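Local atomic coordinates of beta-xylosidase (Uncultured organism, PDB entry 4MLG), a protein that probably hydrolyses beta-1,4-xylo-oligosaccharides, releasing xylose from their non-reducing ends, as a five-bladed beta-propeller glycosidase of family 43. Residues Phe46-Tyr51 with Gln82-Ser86; Val70-Ile76 with Met97-Leu101; Met1-Leu7 with Asp58-Val64; Met13-Ala18 with Leu286-Asp290. One frame throughout, in Å; residues are numbered along the deposited sequence.

Interaction 1. Residues Phe46-Tyr51 with Gln82-Ser86; sequences FNMKDY and QLWDS. With CA (calcium ion), chain M.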
# COMPACT_ATOMS: atom_id res chain seq x y z
N PHE A 46 -3.26 9.52 18.57
CA PHE A 46 -4.00 8.27 18.61
C PHE A 46 -3.05 7.12 18.32
O PHE A 46 -3.08 6.52 17.24
CB PHE A 46 -5.14 8.28 17.59
CG PHE A 46 -6.25 9.24 17.93
CD1 PHE A 46 -7.10 8.99 18.99
CD2 PHE A 46 -6.44 10.39 17.18
CE1 PHE A 46 -8.12 9.86 19.30
CE2 PHE A 46 -7.47 11.27 17.49
CZ PHE A 46 -8.30 11.00 18.55
N ASN A 47 -2.19 6.81 19.29
CA ASN A 47 -1.14 5.83 19.10
C ASN A 47 -1.43 4.53 19.85
O ASN A 47 -0.59 4.05 20.61
CB ASN A 47 0.20 6.40 19.55
CG ASN A 47 1.39 5.63 19.00
OD1 ASN A 47 1.32 5.07 17.90
ND2 ASN A 47 2.48 5.61 19.75
N MET A 48 -2.62 3.98 19.65
CA MET A 48 -2.97 2.71 20.27
C MET A 48 -2.11 1.59 19.71
O MET A 48 -1.63 1.67 18.58
CB MET A 48 -4.46 2.40 20.06
CG MET A 48 -5.39 3.46 20.60
SD MET A 48 -5.54 4.88 19.51
CE MET A 48 -6.89 4.34 18.46
N LYS A 49 -1.89 0.54 20.50
CA LYS A 49 -0.97 -0.51 20.09
C LYS A 49 -1.43 -1.93 20.43
O LYS A 49 -0.71 -2.89 20.16
CB LYS A 49 0.42 -0.26 20.69
CG LYS A 49 0.42 -0.05 22.19
CD LYS A 49 1.81 0.25 22.71
CE LYS A 49 1.80 0.53 24.21
NZ LYS A 49 3.17 0.79 24.73
N ASP A 50 -2.62 -2.06 21.00
CA ASP A 50 -3.13 -3.39 21.35
C ASP A 50 -4.66 -3.46 21.46
O ASP A 50 -5.35 -2.44 21.37
CB ASP A 50 -2.49 -3.88 22.65
CG ASP A 50 -2.83 -3.01 23.84
OD1 ASP A 50 -3.18 -1.83 23.63
OD2 ASP A 50 -2.73 -3.50 24.99
N TYR A 51 -5.17 -4.67 21.64
CA TYR A 51 -6.60 -4.91 21.78
C TYR A 51 -6.92 -5.72 23.03
O TYR A 51 -6.29 -6.75 23.29
CB TYR A 51 -7.15 -5.66 20.56
CG TYR A 51 -7.25 -4.83 19.30
CD1 TYR A 51 -7.60 -3.49 19.35
CD2 TYR A 51 -7.00 -5.40 18.05
CE1 TYR A 51 -7.70 -2.73 18.20
CE2 TYR A 51 -7.10 -4.65 16.90
CZ TYR A 51 -7.44 -3.32 16.97
OH TYR A 51 -7.53 -2.58 15.82
N GLN A 82 -0.15 2.13 15.02
CA GLN A 82 -1.53 2.57 15.24
C GLN A 82 -2.61 1.53 14.93
O GLN A 82 -3.08 1.42 13.80
CB GLN A 82 -1.81 3.88 14.50
CG GLN A 82 -0.96 5.05 14.99
CD GLN A 82 -1.00 6.24 14.05
OE1 GLN A 82 -0.63 6.14 12.88
NE2 GLN A 82 -1.45 7.38 14.56
N LEU A 83 -3.00 0.77 15.95
CA LEU A 83 -4.15 -0.13 15.86
C LEU A 83 -5.43 0.62 16.19
O LEU A 83 -5.71 0.89 17.36
CB LEU A 83 -4.00 -1.29 16.85
CG LEU A 83 -3.24 -2.53 16.40
CD1 LEU A 83 -3.25 -3.58 17.51
CD2 LEU A 83 -3.84 -3.09 15.12
N TRP A 84 -6.20 0.96 15.17
CA TRP A 84 -7.42 1.74 15.38
C TRP A 84 -8.66 0.86 15.53
O TRP A 84 -8.56 -0.31 15.87
CB TRP A 84 -7.58 2.81 14.29
CG TRP A 84 -6.60 3.95 14.44
CD1 TRP A 84 -5.57 4.04 15.33
CD2 TRP A 84 -6.57 5.17 13.68
NE1 TRP A 84 -4.90 5.23 15.18
CE2 TRP A 84 -5.50 5.94 14.17
CE3 TRP A 84 -7.35 5.69 12.64
CZ2 TRP A 84 -5.18 7.20 13.66
CZ3 TRP A 84 -7.03 6.93 12.13
CH2 TRP A 84 -5.96 7.68 12.64
N ASP A 85 -9.84 1.44 15.28
CA ASP A 85 -11.11 0.76 15.51
C ASP A 85 -11.27 -0.54 14.73
O ASP A 85 -11.29 -0.53 13.50
CB ASP A 85 -12.28 1.69 15.19
CG ASP A 85 -13.62 1.00 15.28
OD1 ASP A 85 -13.84 0.22 16.23
OD2 ASP A 85 -14.47 1.23 14.39
N SER A 86 -11.41 -1.66 15.44
CA SER A 86 -11.56 -2.97 14.82
C SER A 86 -12.99 -3.51 14.94
O SER A 86 -13.84 -2.89 15.59
CB SER A 86 -10.59 -3.96 15.46
OG SER A 86 -10.83 -4.08 16.85
CA CA M . -16.71 0.62 14.73
O HOH W 1 1.06 1.63 17.49
O HOH W 2 -6.35 -0.28 20.13

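Interaction 2. Residues Val70-Ile76 with Met97-Leu101; sequences VLRTEDI and MYFPL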
# COMPACT_ATOMS: atom_id res chain seq x y z
N VAL A 70 -5.42 -9.50 23.48
CA VAL A 70 -5.61 -10.57 22.51
C VAL A 70 -4.82 -10.31 21.23
O VAL A 70 -4.71 -11.19 20.38
CB VAL A 70 -7.09 -10.74 22.15
CG1 VAL A 70 -7.88 -11.23 23.35
CG2 VAL A 70 -7.66 -9.43 21.62
N LEU A 71 -4.29 -9.10 21.11
CA LEU A 71 -3.52 -8.72 19.93
C LEU A 71 -2.72 -7.45 20.21
O LEU A 71 -3.23 -6.52 20.83
CB LEU A 71 -4.46 -8.48 18.74
CG LEU A 71 -3.80 -8.25 17.37
CD1 LEU A 71 -3.14 -9.52 16.88
CD2 LEU A 71 -4.82 -7.75 16.36
N ARG A 72 -1.47 -7.43 19.76
CA ARG A 72 -0.64 -6.23 19.85
C ARG A 72 0.18 -6.05 18.58
O ARG A 72 0.39 -7.01 17.83
CB ARG A 72 0.27 -6.28 21.08
CG ARG A 72 1.35 -7.35 21.02
CD ARG A 72 2.18 -7.37 22.30
NE ARG A 72 1.39 -7.73 23.47
CZ ARG A 72 1.23 -8.97 23.92
NH1 ARG A 72 1.82 -9.98 23.30
NH2 ARG A 72 0.48 -9.20 24.99
N THR A 73 0.63 -4.83 18.33
CA THR A 73 1.36 -4.50 17.11
C THR A 73 2.62 -5.33 16.90
O THR A 73 3.01 -5.60 15.77
CB THR A 73 1.73 -3.00 17.06
OG1 THR A 73 2.53 -2.66 18.20
CG2 THR A 73 0.48 -2.14 17.05
N GLU A 74 3.26 -5.75 17.99
CA GLU A 74 4.46 -6.57 17.90
C GLU A 74 4.18 -7.93 17.27
O GLU A 74 5.01 -8.47 16.55
CB GLU A 74 5.10 -6.77 19.28
CG GLU A 74 5.65 -5.51 19.93
CD GLU A 74 4.64 -4.85 20.84
OE1 GLU A 74 5.04 -4.43 21.95
OE2 GLU A 74 3.46 -4.74 20.46
N ASP A 75 2.99 -8.47 17.54
CA ASP A 75 2.62 -9.79 17.05
C ASP A 75 2.24 -9.78 15.57
O ASP A 75 2.11 -10.84 14.95
CB ASP A 75 1.47 -10.37 17.88
CG ASP A 75 1.77 -10.39 19.37
OD1 ASP A 75 2.96 -10.32 19.73
OD2 ASP A 75 0.82 -10.48 20.17
N ILE A 76 2.06 -8.59 15.01
CA ILE A 76 1.69 -8.46 13.61
C ILE A 76 2.93 -8.29 12.73
O ILE A 76 3.72 -7.37 12.94
CB ILE A 76 0.73 -7.26 13.39
CG1 ILE A 76 -0.44 -7.35 14.37
CG2 ILE A 76 0.24 -7.22 11.96
CD1 ILE A 76 -1.38 -6.16 14.30
N MET A 97 -11.22 -11.27 13.30
CA MET A 97 -11.03 -9.88 13.73
C MET A 97 -10.43 -9.05 12.60
O MET A 97 -9.38 -9.39 12.06
CB MET A 97 -10.14 -9.81 14.97
CG MET A 97 -9.77 -8.39 15.36
SD MET A 97 -8.72 -8.31 16.82
CE MET A 97 -9.82 -9.00 18.06
N TYR A 98 -11.10 -7.95 12.26
CA TYR A 98 -10.62 -7.07 11.21
C TYR A 98 -10.10 -5.76 11.81
O TYR A 98 -10.88 -4.94 12.30
CB TYR A 98 -11.71 -6.80 10.18
CG TYR A 98 -12.11 -8.03 9.40
CD1 TYR A 98 -11.58 -8.27 8.14
CD2 TYR A 98 -13.02 -8.94 9.91
CE1 TYR A 98 -11.94 -9.39 7.42
CE2 TYR A 98 -13.39 -10.07 9.20
CZ TYR A 98 -12.84 -10.29 7.95
OH TYR A 98 -13.20 -11.40 7.24
N PHE A 99 -8.79 -5.58 11.75
CA PHE A 99 -8.15 -4.42 12.36
C PHE A 99 -7.50 -3.51 11.32
O PHE A 99 -6.91 -3.98 10.35
CB PHE A 99 -7.10 -4.86 13.38
CG PHE A 99 -6.02 -5.73 12.81
CD1 PHE A 99 -4.85 -5.18 12.31
CD2 PHE A 99 -6.17 -7.11 12.78
CE1 PHE A 99 -3.86 -5.98 11.78
CE2 PHE A 99 -5.18 -7.92 12.25
CZ PHE A 99 -4.02 -7.35 11.75
N PRO A 100 -7.63 -2.19 11.51
CA PRO A 100 -6.94 -1.20 10.69
C PRO A 100 -5.55 -0.93 11.26
O PRO A 100 -5.38 -0.91 12.48
CB PRO A 100 -7.83 0.03 10.82
CG PRO A 100 -8.41 -0.08 12.18
CD PRO A 100 -8.55 -1.56 12.48
N LEU A 101 -4.58 -0.72 10.38
CA LEU A 101 -3.20 -0.51 10.81
C LEU A 101 -2.37 0.03 9.66
O LEU A 101 -2.40 -0.52 8.55
CB LEU A 101 -2.59 -1.83 11.30
CG LEU A 101 -1.18 -1.81 11.88
CD1 LEU A 101 -1.16 -1.21 13.27
CD2 LEU A 101 -0.60 -3.21 11.89

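Interaction 3. Residues Met1-Leu7 with Asp58-Val64; sequences MKEPRYL and DVEQGEV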
# COMPACT_ATOMS: atom_id res chain seq x y z
N MET A 1 -31.54 0.70 31.99
CA MET A 1 -30.68 1.75 32.53
C MET A 1 -31.23 3.15 32.21
O MET A 1 -31.38 3.51 31.05
CB MET A 1 -29.25 1.61 32.01
CG MET A 1 -29.14 1.36 30.51
SD MET A 1 -27.44 1.36 29.92
CE MET A 1 -26.74 0.04 30.90
N LYS A 2 -31.52 3.91 33.26
CA LYS A 2 -32.01 5.28 33.09
C LYS A 2 -30.84 6.22 32.80
O LYS A 2 -31.00 7.23 32.12
CB LYS A 2 -32.76 5.74 34.34
CG LYS A 2 -34.00 4.93 34.66
CD LYS A 2 -34.70 5.44 35.91
CE LYS A 2 -35.94 4.63 36.23
NZ LYS A 2 -36.62 5.11 37.46
N GLU A 3 -29.67 5.86 33.31
CA GLU A 3 -28.47 6.65 33.10
C GLU A 3 -27.38 5.80 32.44
O GLU A 3 -27.30 4.60 32.70
CB GLU A 3 -27.96 7.22 34.43
CG GLU A 3 -28.97 8.07 35.18
CD GLU A 3 -29.31 9.35 34.45
OE1 GLU A 3 -28.48 9.83 33.66
OE2 GLU A 3 -30.42 9.88 34.68
N PRO A 4 -26.56 6.43 31.59
CA PRO A 4 -25.45 5.75 30.92
C PRO A 4 -24.47 5.15 31.92
O PRO A 4 -24.11 5.81 32.90
CB PRO A 4 -24.77 6.87 30.13
CG PRO A 4 -25.85 7.87 29.90
CD PRO A 4 -26.70 7.83 31.14
N ARG A 5 -24.04 3.92 31.67
CA ARG A 5 -23.16 3.21 32.60
C ARG A 5 -21.76 3.04 32.03
O ARG A 5 -21.59 2.56 30.91
CB ARG A 5 -23.75 1.84 32.94
CG ARG A 5 -22.84 0.96 33.77
CD ARG A 5 -23.35 -0.48 33.83
NE ARG A 5 -22.43 -1.35 34.55
CZ ARG A 5 -22.56 -2.67 34.63
NH1 ARG A 5 -23.57 -3.28 34.02
NH2 ARG A 5 -21.67 -3.38 35.31
N TYR A 6 -20.76 3.44 32.81
CA TYR A 6 -19.36 3.22 32.43
C TYR A 6 -18.95 1.79 32.78
O TYR A 6 -19.17 1.33 33.90
CB TYR A 6 -18.45 4.23 33.13
CG TYR A 6 -18.54 5.63 32.56
CD1 TYR A 6 -17.74 6.01 31.49
CD2 TYR A 6 -19.41 6.56 33.10
CE1 TYR A 6 -17.82 7.29 30.96
CE2 TYR A 6 -19.49 7.85 32.58
CZ TYR A 6 -18.69 8.20 31.51
OH TYR A 6 -18.77 9.47 30.99
N LEU A 7 -18.37 1.09 31.81
CA LEU A 7 -18.08 -0.33 31.97
C LEU A 7 -16.66 -0.62 32.47
O LEU A 7 -16.47 -1.46 33.34
CB LEU A 7 -18.33 -1.06 30.65
CG LEU A 7 -19.74 -0.90 30.08
CD1 LEU A 7 -19.87 -1.61 28.74
CD2 LEU A 7 -20.77 -1.44 31.07
N ASP A 58 -24.88 -9.34 31.87
CA ASP A 58 -25.97 -8.39 32.04
C ASP A 58 -25.46 -6.97 31.85
O ASP A 58 -24.59 -6.51 32.58
CB ASP A 58 -26.60 -8.54 33.43
CG ASP A 58 -27.78 -7.61 33.64
OD1 ASP A 58 -28.51 -7.34 32.65
OD2 ASP A 58 -27.98 -7.15 34.78
N VAL A 59 -25.93 -6.31 30.80
CA VAL A 59 -25.42 -4.99 30.48
C VAL A 59 -25.73 -3.96 31.55
O VAL A 59 -24.87 -3.18 31.93
CB VAL A 59 -25.99 -4.51 29.13
CG1 VAL A 59 -25.50 -3.11 28.83
CG2 VAL A 59 -25.58 -5.45 28.02
N GLU A 60 -26.96 -3.96 32.03
CA GLU A 60 -27.39 -3.00 33.04
C GLU A 60 -26.83 -3.07 34.47
O GLU A 60 -26.47 -2.06 35.03
CB GLU A 60 -28.90 -2.90 33.05
CG GLU A 60 -29.42 -2.12 31.86
CD GLU A 60 -30.72 -2.65 31.37
OE1 GLU A 60 -30.85 -3.88 31.29
OE2 GLU A 60 -31.61 -1.84 31.07
N GLN A 61 -26.78 -4.25 35.06
CA GLN A 61 -26.17 -4.38 36.39
C GLN A 61 -25.08 -5.44 36.48
O GLN A 61 -24.59 -5.74 37.55
CB GLN A 61 -27.23 -4.59 37.48
CG GLN A 61 -26.96 -3.78 38.74
CD GLN A 61 -28.17 -3.04 39.25
OE1 GLN A 61 -29.30 -3.37 38.90
NE2 GLN A 61 -27.95 -2.06 40.10
N GLY A 62 -24.72 -6.01 35.33
CA GLY A 62 -23.76 -7.10 35.26
C GLY A 62 -22.30 -6.79 35.52
O GLY A 62 -21.83 -5.70 35.26
N GLU A 63 -21.56 -7.76 36.03
CA GLU A 63 -20.12 -7.63 36.14
C GLU A 63 -19.45 -7.65 34.77
O GLU A 63 -19.90 -8.32 33.87
CB GLU A 63 -19.54 -8.74 37.02
CG GLU A 63 -18.02 -8.69 37.10
CD GLU A 63 -17.43 -9.80 37.93
OE1 GLU A 63 -16.43 -10.40 37.47
OE2 GLU A 63 -17.94 -10.06 39.03
N VAL A 64 -18.35 -6.91 34.63
CA VAL A 64 -17.63 -6.88 33.37
C VAL A 64 -16.29 -7.59 33.49
O VAL A 64 -15.54 -7.35 34.41
CB VAL A 64 -17.38 -5.45 32.89
CG1 VAL A 64 -16.84 -5.45 31.48
CG2 VAL A 64 -18.67 -4.65 32.97

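Interaction 4. Residues Met13-Ala18 with Leu286-Asp290; sequences MADPAA and LFHHD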
# COMPACT_ATOMS: atom_id res chain seq x y z
N MET A 13 -10.66 2.58 27.25
CA MET A 13 -11.04 1.81 26.08
C MET A 13 -12.02 2.59 25.21
O MET A 13 -13.01 3.14 25.71
CB MET A 13 -11.64 0.47 26.49
CG MET A 13 -10.72 -0.39 27.34
SD MET A 13 -9.27 -0.97 26.44
CE MET A 13 -8.33 -1.72 27.76
N ALA A 14 -11.75 2.64 23.91
CA ALA A 14 -12.55 3.46 23.00
C ALA A 14 -13.00 2.68 21.76
O ALA A 14 -12.57 1.55 21.54
CB ALA A 14 -11.78 4.69 22.58
N ASP A 15 -13.85 3.32 20.96
CA ASP A 15 -14.38 2.73 19.73
C ASP A 15 -14.96 1.34 19.94
O ASP A 15 -14.52 0.37 19.32
CB ASP A 15 -13.29 2.67 18.65
CG ASP A 15 -12.51 3.97 18.54
OD1 ASP A 15 -13.13 5.05 18.63
OD2 ASP A 15 -11.27 3.91 18.36
N PRO A 16 -15.97 1.23 20.83
CA PRO A 16 -16.47 -0.10 21.20
C PRO A 16 -17.23 -0.77 20.06
O PRO A 16 -17.94 -0.11 19.31
CB PRO A 16 -17.42 0.20 22.36
CG PRO A 16 -17.91 1.57 22.08
CD PRO A 16 -16.76 2.31 21.45
N ALA A 17 -17.06 -2.08 19.95
CA ALA A 17 -17.78 -2.87 18.95
C ALA A 17 -18.39 -4.08 19.64
O ALA A 17 -17.69 -5.03 19.99
CB ALA A 17 -16.84 -3.31 17.85
N ALA A 18 -19.71 -4.03 19.85
CA ALA A 18 -20.38 -5.06 20.63
C ALA A 18 -21.06 -6.12 19.77
O ALA A 18 -21.69 -5.82 18.75
CB ALA A 18 -21.38 -4.42 21.58
N LEU A 286 -26.64 1.43 22.98
CA LEU A 286 -25.70 2.21 22.20
C LEU A 286 -24.37 2.33 22.93
O LEU A 286 -24.17 3.25 23.73
CB LEU A 286 -26.26 3.61 21.91
CG LEU A 286 -25.36 4.55 21.09
CD1 LEU A 286 -25.21 4.05 19.67
CD2 LEU A 286 -25.88 5.97 21.12
N PHE A 287 -23.47 1.39 22.68
CA PHE A 287 -22.13 1.45 23.26
C PHE A 287 -21.36 2.58 22.60
O PHE A 287 -21.35 2.69 21.38
CB PHE A 287 -21.40 0.12 23.06
CG PHE A 287 -21.99 -1.03 23.82
CD1 PHE A 287 -21.50 -1.39 25.07
CD2 PHE A 287 -23.05 -1.75 23.30
CE1 PHE A 287 -22.04 -2.44 25.77
CE2 PHE A 287 -23.60 -2.81 24.00
CZ PHE A 287 -23.10 -3.15 25.23
N HIS A 288 -20.72 3.41 23.41
CA HIS A 288 -19.94 4.54 22.90
C HIS A 288 -18.89 4.97 23.92
O HIS A 288 -18.54 4.20 24.82
CB HIS A 288 -20.85 5.71 22.53
CG HIS A 288 -21.71 6.19 23.65
ND1 HIS A 288 -22.77 5.45 24.15
CD2 HIS A 288 -21.69 7.34 24.37
CE1 HIS A 288 -23.35 6.12 25.13
NE2 HIS A 288 -22.72 7.27 25.28
N HIS A 289 -18.37 6.19 23.78
CA HIS A 289 -17.38 6.70 24.72
C HIS A 289 -17.39 8.22 24.86
O HIS A 289 -17.87 8.93 23.98
CB HIS A 289 -15.97 6.22 24.35
CG HIS A 289 -15.48 6.72 23.03
ND1 HIS A 289 -15.00 5.89 22.04
CD2 HIS A 289 -15.38 7.98 22.53
CE1 HIS A 289 -14.63 6.60 20.99
NE2 HIS A 289 -14.85 7.88 21.27
N ASP A 290 -16.84 8.70 25.97
CA ASP A 290 -16.54 10.12 26.14
C ASP A 290 -15.30 10.30 27.01
O ASP A 290 -14.77 9.33 27.55
CB ASP A 290 -17.74 10.90 26.70
CG ASP A 290 -18.28 10.31 27.99
OD1 ASP A 290 -17.53 9.60 28.70
OD2 ASP A 290 -19.46 10.57 28.30

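Interaction 1. Residues Phe46-Tyr51 with Gln82-Ser86
The carbonyl oxygen of Phe-46 is gripped by two side chains of the other segment. The indole NE1 of Trp-84 donates to it at 3.0 Å with a fairly straight N-H (157°), and the amide NE2 of Gln-82 reaches the same Phe-46 O at 3.3 Å, well above the carbonyl plane and on its other face from the indole. Gln-82 gets there because its chain runs out extended beyond CG. Beside the indole, Met-48 bends at chi2 and chi3: its CE packs 3.4 Å from Trp-84 CD1, and its sulfur makes an oblique Met-aromatic contact with the five-membered ring. Farther along, Tyr-51 is wedged in. Its OH donates to Trp-84 O in the plane of the phenol, although the modelled length is too short to be trusted. Leu-83 CD1 lies over one face of that ring, 4.2 Å from its centroid, and Ser-86 OG over the opposite face.

The backbones add Leu-83 N to Met-48 O at 3.1 Å. One water is held by Met-48 O and Gln-82 N, and a second joins Asp-50 O to Leu-83 O. Farther out, a sulfate lies about 3 Å from the Trp-84 side chain, and Asp-85 OD2 binds the calcium ion together with His-274.

Strands 50-56 and 81-91 belong to successive sheets, adjacent propeller blades. Two donors hold the Phe-46 carbonyl, and its bond to NE1 fixes the N-H edge of the indole. The contact thus ties the turn into strand 50-56 to the chain carrying a calcium ligand.

Interaction 2. Residues Val70-Ile76 with Met97-Leu101
Phe-99 turns one side of its ring to Leu-71 and Ile-76, and no hydrogen bond crosses between the two segments. From its CB, which points at the other strand, CG stands between the backbone N and the carbonyl carbon (chi1 58°), and this turns one side of the ring toward segment 70-76, where both methyls meet it. Phe-99 CD2 lies 3.9 Å from Leu-71 CD2, with CE2 slightly farther from the same methyl; that methyl sits over the ring face, 4.3 Å from the Phe-99 centroid, as a CH-pi contact. From the same side, nearer the CE1 rim, Ile-76 CD1 comes obliquely to 3.5 Å from Phe-99 CE1 and also touches CD1 and CZ of the ring.

Around this centre the aliphatic chains close up. Ile-76 CD1 meets Leu-101 CD2 tip to tip at 3.9 Å. Leu-71 CD2 also slides past Met-97 SD at 4.0 Å, while the methyl CE of Met-97, turned aside at chi3, reaches Val-70 CG2. Thr-73 adds its CG2 beside Leu-101 CD1.

The strand segments 70-72 and 97-101 run 23° from parallel, and their axes come no nearer than 10.8 Å, so side chains alone bridge them. They belong to two successive sheets, adjacent blades of the propeller. Tyr-51 of strand 50-56 packs on Leu-71, Met-97 and Phe-99, Leu-83 of strand 81-91 lies against Phe-99 and Leu-101, and Trp-78 touches the same pair from the connecting loop.

Interaction 3. Residues Met1-Leu7 with Asp58-Val64
The N-terminal arm runs alongside the 58-64 loop in the same direction, touching it at both ends, with Met-1 CA 5.8 Å from Glu-60 CA and Leu-7 CA 6.7 Å from Val-64 CA. Between these points Arg-5, extended from CG to NE, drives its guanidinium into the loop. NH2 donates to Gly-62 O and NH1 to Val-59 O, both oxygens lying at the edge of the group near its plane. Leu-7 CD2 lies over one face of the guanidinium.

At the chain start, the Met-1 amino N forms a salt bridge with Glu-60 OE2 at 2.7 Å, meeting the carboxylate on its anti side; Glu-307 is a weak second partner. The Met-1 chain, bent at chi3, lays CE against Glu-60 CG and Val-59 CG1. A glutamine in place of Glu-60 would probably cost the terminal amine this salt bridge.

Asp-58 OD2 accepts from Gln-61 N in an Asx motif. Strand 5-6 pairs with strand 302-308 and the loop links strands 50-56 and 64-72, so the contact joins two sheets. Arg-5 appears to serve the Val-59 and Gly-62 carbonyls, though the modelled lengths are doubtfully short, and the amino terminus pairs with a carboxylate.

Interaction 4. Residues Met13-Ala18 with Leu286-Asp290
Two rings of strand 283-290 meet the 13-18 segment in different ways. The phenyl of Phe-287 has Ala-18 CB over one face, 3.9 Å from its centroid, a CH-pi contact shifted toward the CD2 rim. The imidazole of His-289 is instead used at its edge: ND1 accepts from Asp-15 N at 3.0 Å, nearly straight (166°) and in the ring plane. Ala-14 CB approaches the same ND1 obliquely, and Asp-15 OD1 lies 3.2 Å from His-289 CE1. With CG between backbone N and carbonyl carbon (chi1 64°), the ring is turned so that ND1 reaches the Asp-15 amide. Between the two rings Pro-16 CG packs on Phe-287 CB at 3.9 Å. A leucine in place of His-289 would probably leave the amide of Asp-15 without its acceptor and the Asp-15 backbone less firmly held.

The carboxylate of Asp-15 has its main partner in Ser-30, through OD2, and a sulfate lies close by. Strand 283-290 sits in its sheet between strands 302-308 and 276-280, and segment 13-18 joins strands 12-14 and 18-21, which pair with strand 24-32. Phe-287 reaches Leu-25 and Ile-27 of that strand, so the contact joins the sheet built from both chain ends to the following one.

Interactions 1 and 2 are direct neighbours, centres 8 Å apart: Tyr-51 pairs through its backbone with Val-70 and Leu-71, so the two contacts together join one pair of adjacent blades. Interactions 3 and 4, centres 13 Å apart, do the same on the N-terminal side, where Tyr-6 OH lies 2.6 Å from Asp-290 OD1 and Leu-7 packs on Phe-287. The two pairs meet near the calcium ion: Asp-85 OD1 of interaction 1 comes within 3.2 Å of Asp-15 O of interaction 4. In family 43 the active site lies in a pocket at one end of the propeller's central axis; the calcium and the bound sulfate near Asp-15 and Trp-84 are consistent with such a position. Interaction 3 is remote.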